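Local coordinates for hydrogen peroxide-inducible genes activator (Corynebacterium glutamicum, PDB 6G1D), which senses hydrogen peroxide as a LysR-type transcription factor and probably activates the genes that this oxidant induces, at residues L237-V245 and A257-L267; G163-F174 and A278-S288. The protein carries 1 engineered substitution. All blocks are in the same frame, centred on the assembly; numbering follows the deposited sequence. Where two conformers were deposited one is given.

Contact 1 of 2, residues L237-V245 and A257-L267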
loop_
_atom_site.group_PDB
_atom_site.type_symbol
_atom_site.label_atom_id
_atom_site.label_comp_id
_atom_site.label_asym_id
_atom_site.label_seq_id
_atom_site.Cartn_x
_atom_site.Cartn_y
_atom_site.Cartn_z
ATOM N N LEU B 237 -8.422 -16.773 -9.009
ATOM C CA LEU B 237 -9.151 -17.999 -9.271
ATOM C C LEU B 237 -8.315 -19.247 -9.073
ATOM O O LEU B 237 -8.858 -20.228 -8.601
ATOM C CB LEU B 237 -9.759 -17.991 -10.661
ATOM C CG LEU B 237 -10.911 -17.055 -10.894
ATOM C CD1 LEU B 237 -11.463 -17.204 -12.295
ATOM C CD2 LEU B 237 -12.032 -17.353 -9.907
ATOM N N THR B 238 -7.008 -19.212 -9.359
ATOM C CA THR B 238 -6.195 -20.420 -9.172
ATOM C C THR B 238 -6.108 -20.778 -7.687
ATOM O O THR B 238 -6.159 -21.956 -7.337
ATOM C CB THR B 238 -4.785 -20.291 -9.816
ATOM O OG1 THR B 238 -4.925 -19.978 -11.201
ATOM C CG2 THR B 238 -3.942 -21.567 -9.674
ATOM N N THR B 239 -5.999 -19.779 -6.806
ATOM C CA THR B 239 -6.039 -20.040 -5.358
ATOM C C THR B 239 -7.394 -20.592 -4.938
ATOM O O THR B 239 -7.456 -21.537 -4.175
ATOM C CB THR B 239 -5.667 -18.793 -4.552
ATOM O OG1 THR B 239 -4.312 -18.471 -4.845
ATOM C CG2 THR B 239 -5.824 -19.022 -3.057
ATOM N N VAL B 240 -8.471 -20.050 -5.479
ATOM C CA VAL B 240 -9.802 -20.545 -5.150
ATOM C C VAL B 240 -9.910 -22.039 -5.566
ATOM O O VAL B 240 -10.430 -22.841 -4.795
ATOM C CB VAL B 240 -10.912 -19.697 -5.809
ATOM C CG1 VAL B 240 -12.310 -20.289 -5.638
ATOM C CG2 VAL B 240 -10.880 -18.291 -5.179
ATOM N N MET B 241 -9.385 -22.402 -6.732
ATOM C CA MET B 241 -9.453 -23.782 -7.211
ATOM C C MET B 241 -8.733 -24.730 -6.261
ATOM O O MET B 241 -9.232 -25.809 -6.005
ATOM C CB MET B 241 -8.863 -23.922 -8.615
ATOM C CG MET B 241 -9.634 -23.203 -9.719
ATOM S SD MET B 241 -11.365 -23.647 -9.973
ATOM C CE MET B 241 -12.162 -22.242 -9.276
ATOM N N GLN B 242 -7.608 -24.320 -5.686
ATOM C CA GLN B 242 -6.913 -25.149 -4.711
ATOM C C GLN B 242 -7.758 -25.352 -3.452
ATOM O O GLN B 242 -7.755 -26.433 -2.849
ATOM C CB GLN B 242 -5.541 -24.573 -4.313
ATOM C CG GLN B 242 -4.595 -24.120 -5.419
ATOM C CD GLN B 242 -4.205 -25.261 -6.393
ATOM O OE1 GLN B 242 -5.046 -26.055 -6.796
ATOM N NE2 GLN B 242 -2.925 -25.357 -6.741
ATOM N N LEU B 243 -8.475 -24.313 -3.050
ATOM C CA LEU B 243 -9.371 -24.403 -1.868
ATOM C C LEU B 243 -10.524 -25.344 -2.175
ATOM O O LEU B 243 -10.924 -26.113 -1.312
ATOM C CB LEU B 243 -9.877 -23.010 -1.417
ATOM C CG LEU B 243 -8.730 -22.047 -1.092
ATOM C CD1 LEU B 243 -9.239 -20.656 -0.778
ATOM C CD2 LEU B 243 -7.874 -22.505 0.077
ATOM N N VAL B 244 -11.047 -25.283 -3.406
ATOM C CA VAL B 244 -12.146 -26.150 -3.823
ATOM C C VAL B 244 -11.680 -27.603 -3.836
ATOM O O VAL B 244 -12.392 -28.480 -3.325
ATOM C CB VAL B 244 -12.722 -25.748 -5.196
ATOM C CG1 VAL B 244 -13.717 -26.797 -5.684
ATOM C CG2 VAL B 244 -13.399 -24.392 -5.141
ATOM N N VAL B 245 -10.486 -27.866 -4.379
ATOM C CA VAL B 245 -9.929 -29.241 -4.404
ATOM C C VAL B 245 -9.797 -29.779 -2.993
ATOM O O VAL B 245 -10.101 -30.914 -2.720
ATOM C CB VAL B 245 -8.544 -29.281 -5.104
ATOM C CG1 VAL B 245 -7.825 -30.602 -4.889
ATOM C CG2 VAL B 245 -8.681 -29.013 -6.584
ATOM N N ALA B 257 -12.527 -19.535 -18.437
ATOM C CA ALA B 257 -11.538 -20.044 -17.495
ATOM C C ALA B 257 -11.350 -21.586 -17.497
ATOM O O ALA B 257 -10.336 -22.089 -16.983
ATOM C CB ALA B 257 -11.836 -19.581 -16.079
ATOM N N ILE B 258 -12.317 -22.318 -18.018
ATOM C CA ILE B 258 -12.343 -23.788 -17.874
ATOM C C ILE B 258 -11.026 -24.474 -18.200
ATOM O O ILE B 258 -10.493 -25.194 -17.362
ATOM C CB ILE B 258 -13.562 -24.383 -18.599
ATOM C CG1 ILE B 258 -14.836 -24.073 -17.795
ATOM C CG2 ILE B 258 -13.447 -25.897 -18.779
ATOM C CD1 ILE B 258 -16.116 -24.273 -18.563
ATOM N N PRO B 259 -10.451 -24.225 -19.395
ATOM C CA PRO B 259 -9.255 -25.012 -19.714
ATOM C C PRO B 259 -8.063 -24.677 -18.855
ATOM O O PRO B 259 -7.131 -25.454 -18.792
ATOM C CB PRO B 259 -8.945 -24.646 -21.176
ATOM C CG PRO B 259 -10.160 -23.987 -21.694
ATOM C CD PRO B 259 -10.898 -23.391 -20.524
ATOM N N TRP B 260 -8.068 -23.501 -18.239
ATOM C CA TRP B 260 -6.904 -22.995 -17.505
ATOM C C TRP B 260 -6.959 -23.254 -16.016
ATOM O O TRP B 260 -5.939 -23.274 -15.383
ATOM C CB TRP B 260 -6.769 -21.481 -17.765
ATOM C CG TRP B 260 -6.602 -21.202 -19.211
ATOM C CD1 TRP B 260 -7.557 -20.822 -20.071
ATOM C CD2 TRP B 260 -5.414 -21.400 -19.981
ATOM N NE1 TRP B 260 -7.035 -20.705 -21.357
ATOM C CE2 TRP B 260 -5.704 -21.012 -21.301
ATOM C CE3 TRP B 260 -4.119 -21.796 -19.661
ATOM C CZ2 TRP B 260 -4.772 -21.109 -22.330
ATOM C CZ3 TRP B 260 -3.168 -21.857 -20.689
ATOM C CH2 TRP B 260 -3.512 -21.532 -22.012
ATOM N N GLU B 261 -8.171 -23.401 -15.486
ATOM C CA GLU B 261 -8.397 -23.499 -14.051
ATOM C C GLU B 261 -9.088 -24.788 -13.602
ATOM O O GLU B 261 -8.853 -25.222 -12.479
ATOM C CB GLU B 261 -9.266 -22.304 -13.582
ATOM C CG GLU B 261 -8.783 -20.902 -13.941
ATOM C CD GLU B 261 -7.451 -20.456 -13.308
ATOM O OE1 GLU B 261 -6.891 -21.213 -12.488
ATOM O OE2 GLU B 261 -6.954 -19.318 -13.639
ATOM N N CYS B 262 -9.942 -25.370 -14.450
ATOM C CA CYS B 262 -10.895 -26.412 -14.028
ATOM C C CYS B 262 -10.586 -27.823 -14.460
ATOM O O CYS B 262 -11.420 -28.688 -14.251
ATOM C CB CYS B 262 -12.291 -26.105 -14.547
ATOM S SG CYS B 262 -12.857 -24.511 -14.055
ATOM N N THR B 263 -9.412 -28.049 -15.050
ATOM C CA THR B 263 -8.996 -29.384 -15.485
ATOM C C THR B 263 -8.028 -30.038 -14.517
ATOM O O THR B 263 -7.713 -31.215 -14.686
ATOM C CB THR B 263 -8.331 -29.346 -16.869
ATOM O OG1 THR B 263 -7.142 -28.559 -16.807
ATOM C CG2 THR B 263 -9.301 -28.747 -17.891
ATOM N N ARG B 264 -7.571 -29.306 -13.486
ATOM C CA ARG B 264 -6.666 -29.920 -12.516
ATOM C C ARG B 264 -7.374 -31.071 -11.784
ATOM O O ARG B 264 -8.602 -31.082 -11.724
ATOM C CB ARG B 264 -6.114 -28.893 -11.551
ATOM C CG ARG B 264 -7.117 -28.355 -10.579
ATOM C CD ARG B 264 -6.571 -27.142 -9.833
ATOM N NE ARG B 264 -6.594 -25.972 -10.685
ATOM C CZ ARG B 264 -5.925 -24.845 -10.474
ATOM N NH1 ARG B 264 -5.166 -24.690 -9.386
ATOM N NH2 ARG B 264 -6.041 -23.844 -11.348
ATOM N N PRO B 265 -6.607 -32.048 -11.275
ATOM C CA PRO B 265 -7.239 -33.199 -10.599
ATOM C C PRO B 265 -7.975 -32.765 -9.323
ATOM O O PRO B 265 -7.506 -31.838 -8.633
ATOM C CB PRO B 265 -6.038 -34.080 -10.197
ATOM C CG PRO B 265 -4.881 -33.605 -11.028
ATOM C CD PRO B 265 -5.130 -32.150 -11.256
ATOM N N GLY B 266 -9.129 -33.372 -9.068
ATOM C CA GLY B 266 -9.913 -33.102 -7.876
ATOM C C GLY B 266 -11.051 -32.114 -8.007
ATOM O O GLY B 266 -11.696 -31.795 -6.981
ATOM N N LEU B 267 -11.310 -31.630 -9.230
ATOM C CA LEU B 267 -12.426 -30.731 -9.492
ATOM C C LEU B 267 -13.493 -31.404 -10.310
ATOM O O LEU B 267 -13.189 -32.269 -11.099
ATOM C CB LEU B 267 -11.952 -29.493 -10.231
ATOM C CG LEU B 267 -11.004 -28.578 -9.466
ATOM C CD1 LEU B 267 -10.650 -27.378 -10.315
ATOM C CD2 LEU B 267 -11.638 -28.084 -8.192
HETATM O O HOH W 1 -11.072 -32.761 -4.602
#
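Arg264 lays its guanidinium against helix 237-245, with Met241 CB resting over the centre of one face, 3.6 Å from CZ. In one of the two conformers of Thr238, CG2 lies at the edge of the same group, near its plane. The arginine chain bends at chi3 (76°), which turns the group back over its own segment: NE donates to Glu261 O at 3.0 Å, and NH2 forms a salt bridge with Glu261 OE1. Across the contact, NH1 donates to Gln242 OE1 at 2.9 Å. This bond stays close to the guanidinium plane but reaches the oxygen from above the amide, whose plane stands 88° from that of the arginine. In the same conformer Thr238 OG1 donates to the syn lone pair of Glu261 OE1 at 2.7 Å, the two side chains crossing at about a right angle; Glu261 OE2 is hydrogen-bonded to Tyr113 OH. The salt bridge to Arg264 would be expected to favour the charged carboxylate.

Packing is tight beneath this polar layer. Leu267 CD2 wedges between Val244 CG1 and Val245 CG2, 3.5 Å from the latter, while its CD1 meets Met241 SD at 3.8 Å. The backbone end of Val245, with Gly266, is partly exposed: Val245 O and Gly266 O do not bond directly, and one water donates to both. Gly266 belongs to the type II turn Arg264-Leu267.

Met241, Cys262 and Leu267 all rest on Val177 of strand 164-179, Met241 and Cys262 also on Val253 of strand 251-254, and Leu237 packs on helix 111-125; Gln242 and Arg264 touch Trp260 of the second subunit.

Contact 2 of 2, residues G163-F174 and A278-S288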
loop_
_atom_site.group_PDB
_atom_site.type_symbol
_atom_site.label_atom_id
_atom_site.label_comp_id
_atom_site.label_asym_id
_atom_site.label_seq_id
_atom_site.Cartn_x
_atom_site.Cartn_y
_atom_site.Cartn_z
ATOM N N GLY B 163 -18.160 9.466 -18.575
ATOM C CA GLY B 163 -17.576 9.954 -19.850
ATOM C C GLY B 163 -17.294 8.892 -20.927
ATOM O O GLY B 163 -16.357 9.082 -21.698
ATOM N N MET B 164 -17.819 7.682 -20.777
ATOM C CA MET B 164 -17.331 6.520 -21.521
ATOM C C MET B 164 -18.343 6.039 -22.544
ATOM O O MET B 164 -19.532 6.211 -22.360
ATOM C CB MET B 164 -17.005 5.376 -20.553
ATOM C CG MET B 164 -15.985 5.717 -19.485
ATOM S SD MET B 164 -14.434 6.326 -20.090
ATOM C CE MET B 164 -13.548 6.487 -18.542
ATOM N N LYS B 165 -17.855 5.464 -23.644
ATOM C CA LYS B 165 -18.697 4.672 -24.546
ATOM C C LYS B 165 -18.421 3.191 -24.288
ATOM O O LYS B 165 -17.329 2.820 -23.902
ATOM C CB LYS B 165 -18.432 4.982 -26.018
ATOM C CG LYS B 165 -18.875 6.374 -26.467
ATOM C CD LYS B 165 -19.114 6.476 -27.962
ATOM C CE LYS B 165 -18.684 7.825 -28.567
ATOM N NZ LYS B 165 -18.207 7.620 -29.969
ATOM N N GLU B 166 -19.417 2.362 -24.559
ATOM C CA GLU B 166 -19.361 0.934 -24.330
ATOM C C GLU B 166 -19.710 0.198 -25.617
ATOM O O GLU B 166 -20.737 0.502 -26.236
ATOM C CB GLU B 166 -20.392 0.565 -23.267
ATOM C CG GLU B 166 -20.165 1.255 -21.936
ATOM C CD GLU B 166 -21.151 0.888 -20.869
ATOM O OE1 GLU B 166 -22.243 0.374 -21.188
ATOM O OE2 GLU B 166 -20.810 1.116 -19.702
ATOM N N ILE B 167 -18.870 -0.754 -26.014
ATOM C CA ILE B 167 -19.183 -1.645 -27.125
ATOM C C ILE B 167 -19.481 -3.021 -26.512
ATOM O O ILE B 167 -18.567 -3.625 -25.961
ATOM C CB ILE B 167 -18.017 -1.786 -28.130
ATOM C CG1 ILE B 167 -17.577 -0.427 -28.662
ATOM C CG2 ILE B 167 -18.480 -2.623 -29.320
ATOM C CD1 ILE B 167 -16.280 -0.470 -29.454
ATOM N N PRO B 168 -20.738 -3.494 -26.581
ATOM C CA PRO B 168 -21.035 -4.832 -26.066
ATOM C C PRO B 168 -20.308 -5.888 -26.893
ATOM O O PRO B 168 -20.292 -5.792 -28.147
ATOM C CB PRO B 168 -22.563 -4.980 -26.289
ATOM C CG PRO B 168 -23.077 -3.642 -26.665
ATOM C CD PRO B 168 -21.934 -2.840 -27.149
ATOM N N LEU B 169 -19.681 -6.849 -26.229
ATOM C CA LEU B 169 -18.928 -7.898 -26.951
ATOM C C LEU B 169 -19.687 -9.209 -26.949
ATOM O O LEU B 169 -20.032 -9.726 -28.007
ATOM C CB LEU B 169 -17.536 -8.071 -26.368
ATOM C CG LEU B 169 -16.645 -6.813 -26.402
ATOM C CD1 LEU B 169 -15.340 -7.081 -25.716
ATOM C CD2 LEU B 169 -16.400 -6.406 -27.848
ATOM N N TYR B 170 -19.958 -9.733 -25.760
ATOM C CA TYR B 170 -20.647 -11.018 -25.615
ATOM C C TYR B 170 -21.161 -11.217 -24.184
ATOM O O TYR B 170 -20.701 -10.541 -23.263
ATOM C CB TYR B 170 -19.695 -12.159 -25.982
ATOM C CG TYR B 170 -18.357 -12.091 -25.273
ATOM C CD1 TYR B 170 -18.174 -12.607 -24.001
ATOM C CD2 TYR B 170 -17.258 -11.494 -25.884
ATOM C CE1 TYR B 170 -16.962 -12.540 -23.363
ATOM C CE2 TYR B 170 -16.033 -11.418 -25.236
ATOM C CZ TYR B 170 -15.889 -11.950 -23.987
ATOM O OH TYR B 170 -14.672 -11.865 -23.387
ATOM N N ASP B 171 -22.096 -12.149 -24.036
ATOM C CA ASP B 171 -22.485 -12.715 -22.744
ATOM C C ASP B 171 -21.716 -14.025 -22.498
ATOM O O ASP B 171 -21.724 -14.927 -23.345
ATOM C CB ASP B 171 -23.985 -12.995 -22.730
ATOM C CG ASP B 171 -24.796 -11.749 -22.694
ATOM O OD1 ASP B 171 -24.375 -10.776 -22.050
ATOM O OD2 ASP B 171 -25.897 -11.723 -23.284
ATOM N N GLU B 172 -21.025 -14.093 -21.374
ATOM C CA GLU B 172 -20.212 -15.257 -21.037
ATOM C C GLU B 172 -20.880 -15.980 -19.886
ATOM O O GLU B 172 -21.064 -15.386 -18.803
ATOM C CB GLU B 172 -18.822 -14.836 -20.611
ATOM C CG GLU B 172 -17.936 -15.969 -20.148
ATOM C CD GLU B 172 -16.496 -15.558 -19.954
ATOM O OE1 GLU B 172 -16.240 -14.339 -19.738
ATOM O OE2 GLU B 172 -15.621 -16.473 -20.004
ATOM N N ASP B 173 -21.199 -17.253 -20.092
ATOM C CA ASP B 173 -21.848 -18.042 -19.048
ATOM C C ASP B 173 -20.894 -18.322 -17.897
ATOM O O ASP B 173 -19.689 -18.360 -18.090
ATOM C CB ASP B 173 -22.387 -19.358 -19.621
ATOM C CG ASP B 173 -23.633 -19.160 -20.483
ATOM O OD1 ASP B 173 -24.516 -18.308 -20.147
ATOM O OD2 ASP B 173 -23.749 -19.878 -21.499
ATOM N N PHE B 174 -21.450 -18.487 -16.702
ATOM C CA PHE B 174 -20.722 -19.111 -15.604
ATOM C C PHE B 174 -20.929 -20.643 -15.612
ATOM O O PHE B 174 -21.811 -21.163 -16.272
ATOM C CB PHE B 174 -21.191 -18.587 -14.256
ATOM C CG PHE B 174 -21.083 -17.097 -14.114
ATOM C CD1 PHE B 174 -19.894 -16.457 -14.384
ATOM C CD2 PHE B 174 -22.170 -16.343 -13.688
ATOM C CE1 PHE B 174 -19.787 -15.083 -14.263
ATOM C CE2 PHE B 174 -22.073 -14.987 -13.553
ATOM C CZ PHE B 174 -20.880 -14.355 -13.843
ATOM N N ALA B 278 -27.313 -17.241 -15.961
ATOM C CA ALA B 278 -26.182 -17.066 -15.073
ATOM C C ALA B 278 -24.969 -16.759 -15.928
ATOM O O ALA B 278 -24.241 -17.680 -16.369
ATOM C CB ALA B 278 -25.982 -18.351 -14.232
ATOM N N ASN B 279 -24.771 -15.476 -16.188
ATOM C CA ASN B 279 -23.726 -15.039 -17.113
ATOM C C ASN B 279 -23.234 -13.616 -16.755
ATOM O O ASN B 279 -23.769 -13.000 -15.850
ATOM C CB ASN B 279 -24.252 -15.159 -18.577
ATOM C CG ASN B 279 -25.385 -14.207 -18.882
ATOM O OD1 ASN B 279 -25.655 -13.277 -18.150
ATOM N ND2 ASN B 279 -26.058 -14.452 -19.988
ATOM N N ARG B 280 -22.215 -13.128 -17.448
ATOM C CA ARG B 280 -21.804 -11.711 -17.339
ATOM C C ARG B 280 -21.727 -11.141 -18.735
ATOM O O ARG B 280 -21.439 -11.883 -19.692
ATOM C CB ARG B 280 -20.468 -11.585 -16.647
ATOM C CG ARG B 280 -19.321 -12.256 -17.372
ATOM C CD ARG B 280 -18.057 -12.100 -16.612
ATOM N NE ARG B 280 -16.939 -12.742 -17.279
ATOM C CZ ARG B 280 -15.706 -12.751 -16.793
ATOM N NH1 ARG B 280 -15.429 -12.147 -15.632
ATOM N NH2 ARG B 280 -14.746 -13.355 -17.464
ATOM N N ARG B 281 -22.018 -9.849 -18.867
ATOM C CA ARG B 281 -21.894 -9.158 -20.147
ATOM C C ARG B 281 -20.552 -8.459 -20.181
ATOM O O ARG B 281 -20.289 -7.585 -19.343
ATOM C CB ARG B 281 -23.051 -8.178 -20.369
ATOM C CG ARG B 281 -22.926 -7.399 -21.676
ATOM C CD ARG B 281 -24.274 -6.978 -22.202
ATOM N NE ARG B 281 -24.946 -8.059 -22.933
ATOM C CZ ARG B 281 -26.239 -8.057 -23.264
ATOM N NH1 ARG B 281 -27.064 -7.107 -22.851
ATOM N NH2 ARG B 281 -26.724 -9.093 -23.952
ATOM N N ILE B 282 -19.713 -8.851 -21.128
ATOM C CA ILE B 282 -18.405 -8.266 -21.324
ATOM C C ILE B 282 -18.490 -7.259 -22.461
ATOM O O ILE B 282 -19.236 -7.448 -23.444
ATOM C CB ILE B 282 -17.366 -9.351 -21.655
ATOM C CG1 ILE B 282 -17.200 -10.289 -20.482
ATOM C CG2 ILE B 282 -16.008 -8.737 -21.975
ATOM C CD1 ILE B 282 -16.668 -9.642 -19.195
ATOM N N GLY B 283 -17.746 -6.178 -22.292
ATOM C CA GLY B 283 -17.773 -5.051 -23.218
ATOM C C GLY B 283 -16.430 -4.350 -23.293
ATOM O O GLY B 283 -15.541 -4.532 -22.427
ATOM N N LEU B 284 -16.295 -3.520 -24.315
ATOM C CA LEU B 284 -15.103 -2.730 -24.517
ATOM C C LEU B 284 -15.465 -1.283 -24.175
ATOM O O LEU B 284 -16.425 -0.744 -24.714
ATOM C CB LEU B 284 -14.633 -2.871 -25.974
ATOM C CG LEU B 284 -13.236 -2.371 -26.228
ATOM C CD1 LEU B 284 -12.201 -3.107 -25.381
ATOM C CD2 LEU B 284 -12.880 -2.524 -27.711
ATOM N N VAL B 285 -14.730 -0.692 -23.256
ATOM C CA VAL B 285 -15.049 0.642 -22.753
ATOM C C VAL B 285 -13.939 1.592 -23.188
ATOM O O VAL B 285 -12.752 1.243 -23.084
ATOM C CB VAL B 285 -15.202 0.624 -21.202
ATOM C CG1 VAL B 285 -15.578 2.000 -20.674
ATOM C CG2 VAL B 285 -16.267 -0.355 -20.790
ATOM N N TYR B 286 -14.328 2.781 -23.663
ATOM C CA TYR B 286 -13.374 3.841 -23.998
ATOM C C TYR B 286 -13.932 5.259 -23.804
ATOM O O TYR B 286 -15.130 5.440 -23.640
ATOM C CB TYR B 286 -12.905 3.660 -25.427
ATOM C CG TYR B 286 -13.969 3.865 -26.494
ATOM C CD1 TYR B 286 -14.708 2.806 -26.980
ATOM C CD2 TYR B 286 -14.179 5.109 -27.062
ATOM C CE1 TYR B 286 -15.675 2.980 -27.953
ATOM C CE2 TYR B 286 -15.108 5.297 -28.066
ATOM C CZ TYR B 286 -15.856 4.235 -28.508
ATOM O OH TYR B 286 -16.796 4.460 -29.485
ATOM N N ARG B 287 -13.051 6.258 -23.821
ATOM C CA ARG B 287 -13.453 7.670 -23.599
ATOM C C ARG B 287 -14.319 8.151 -24.750
ATOM O O ARG B 287 -13.923 8.011 -25.902
ATOM C CB ARG B 287 -12.249 8.584 -23.521
ATOM C CG ARG B 287 -11.359 8.362 -22.314
ATOM C CD ARG B 287 -10.156 9.315 -22.349
ATOM N NE ARG B 287 -9.240 9.070 -23.456
ATOM C CZ ARG B 287 -8.367 8.052 -23.543
ATOM N NH1 ARG B 287 -8.239 7.159 -22.540
ATOM N NH2 ARG B 287 -7.596 7.938 -24.627
ATOM N N SER B 288 -15.500 8.701 -24.461
ATOM C CA SER B 288 -16.403 9.162 -25.522
ATOM C C SER B 288 -15.833 10.343 -26.332
ATOM O O SER B 288 -16.266 10.595 -27.450
ATOM C CB SER B 288 -17.789 9.500 -24.939
ATOM O OG SER B 288 -17.676 10.503 -23.943
HETATM O O HOH W 2 -25.880 -10.611 -19.584
HETATM O O HOH W 3 -26.790 -18.303 -18.649
HETATM O O HOH W 4 -25.616 -16.610 -21.728
HETATM O O HOH W 5 -24.420 -20.504 -16.572
#
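A long antiparallel beta ladder in the LysR substrate-binding domain pairs strand 164-174 with strand 279-287, and a classic beta bulge interrupts it where Leu169 and Tyr170 both face Ile282. Leu169 N donates to Ile282 O at 2.9 Å, Tyr170 N adds a weak bond to the same oxygen, and Ile282 N returns to Tyr170 O. Beyond the bulge the register is shifted by one residue. Tyr170 and Ile282 then lie side by side, Ile282 CB over one face of the ring, 4.0 Å from its centroid.

Charged pairs mark the ladder toward Phe174. Arg280 is extended from CG to NE, and its NE and NH2 both donate to the one oxygen Glu172 OE1, NE at 3.0 Å and NH2 at 2.9 Å. The oxygen lies in the guanidinium plane, yet both nitrogens approach it from one face of the carboxylate. Glu172 OE2 bonds to Ser256 and Arg280 NH1 to Thr109, which fixes the pair at both ends. Asp171 and Arg281 form a second salt bridge among the side chains projecting from the other face of the sheet, 2.8 Å between OD2 and NH2, with their planes 18° apart; its N-H bonds are weak and bent.

Toward Gly163, Lys165 CB sits over the Tyr286 ring, 3.9 Å from the centroid, and Ile167 CD1 touches CE1 at its edge. Helix 293-316 covers this face, with Phe296 edge-to-face to Tyr286 and Phe307 stacked on Tyr170.

Strand 279-287 also pairs with strand 152-156, placing the ladder inside the mixed beta sheet of the alpha/beta fold characteristic of periplasmic-binding-protein-like effector domains.

How the contacts relate
From the N terminus the chain passes through the winged helix-turn-helix region and helix 68-95 before entering the substrate-binding domain that holds both contacts. Strand 164-174 comes first and waits 104 residues for its partner, so contact 2 closes the long outer loop. Within that excursion the chain forms helix 237-245, runs through strand 251-254 and, after only 12 residues, closes the short loop of contact 1. The contacts are therefore nested, not crossed. Their centres lie about 25 Å apart and they do not touch, yet strand 267-287 begins in contact 1 and ends in contact 2, and strand 164-179 runs on from contact 2 to lie, at Val177, against contact 1, joining its segments to the central sheet.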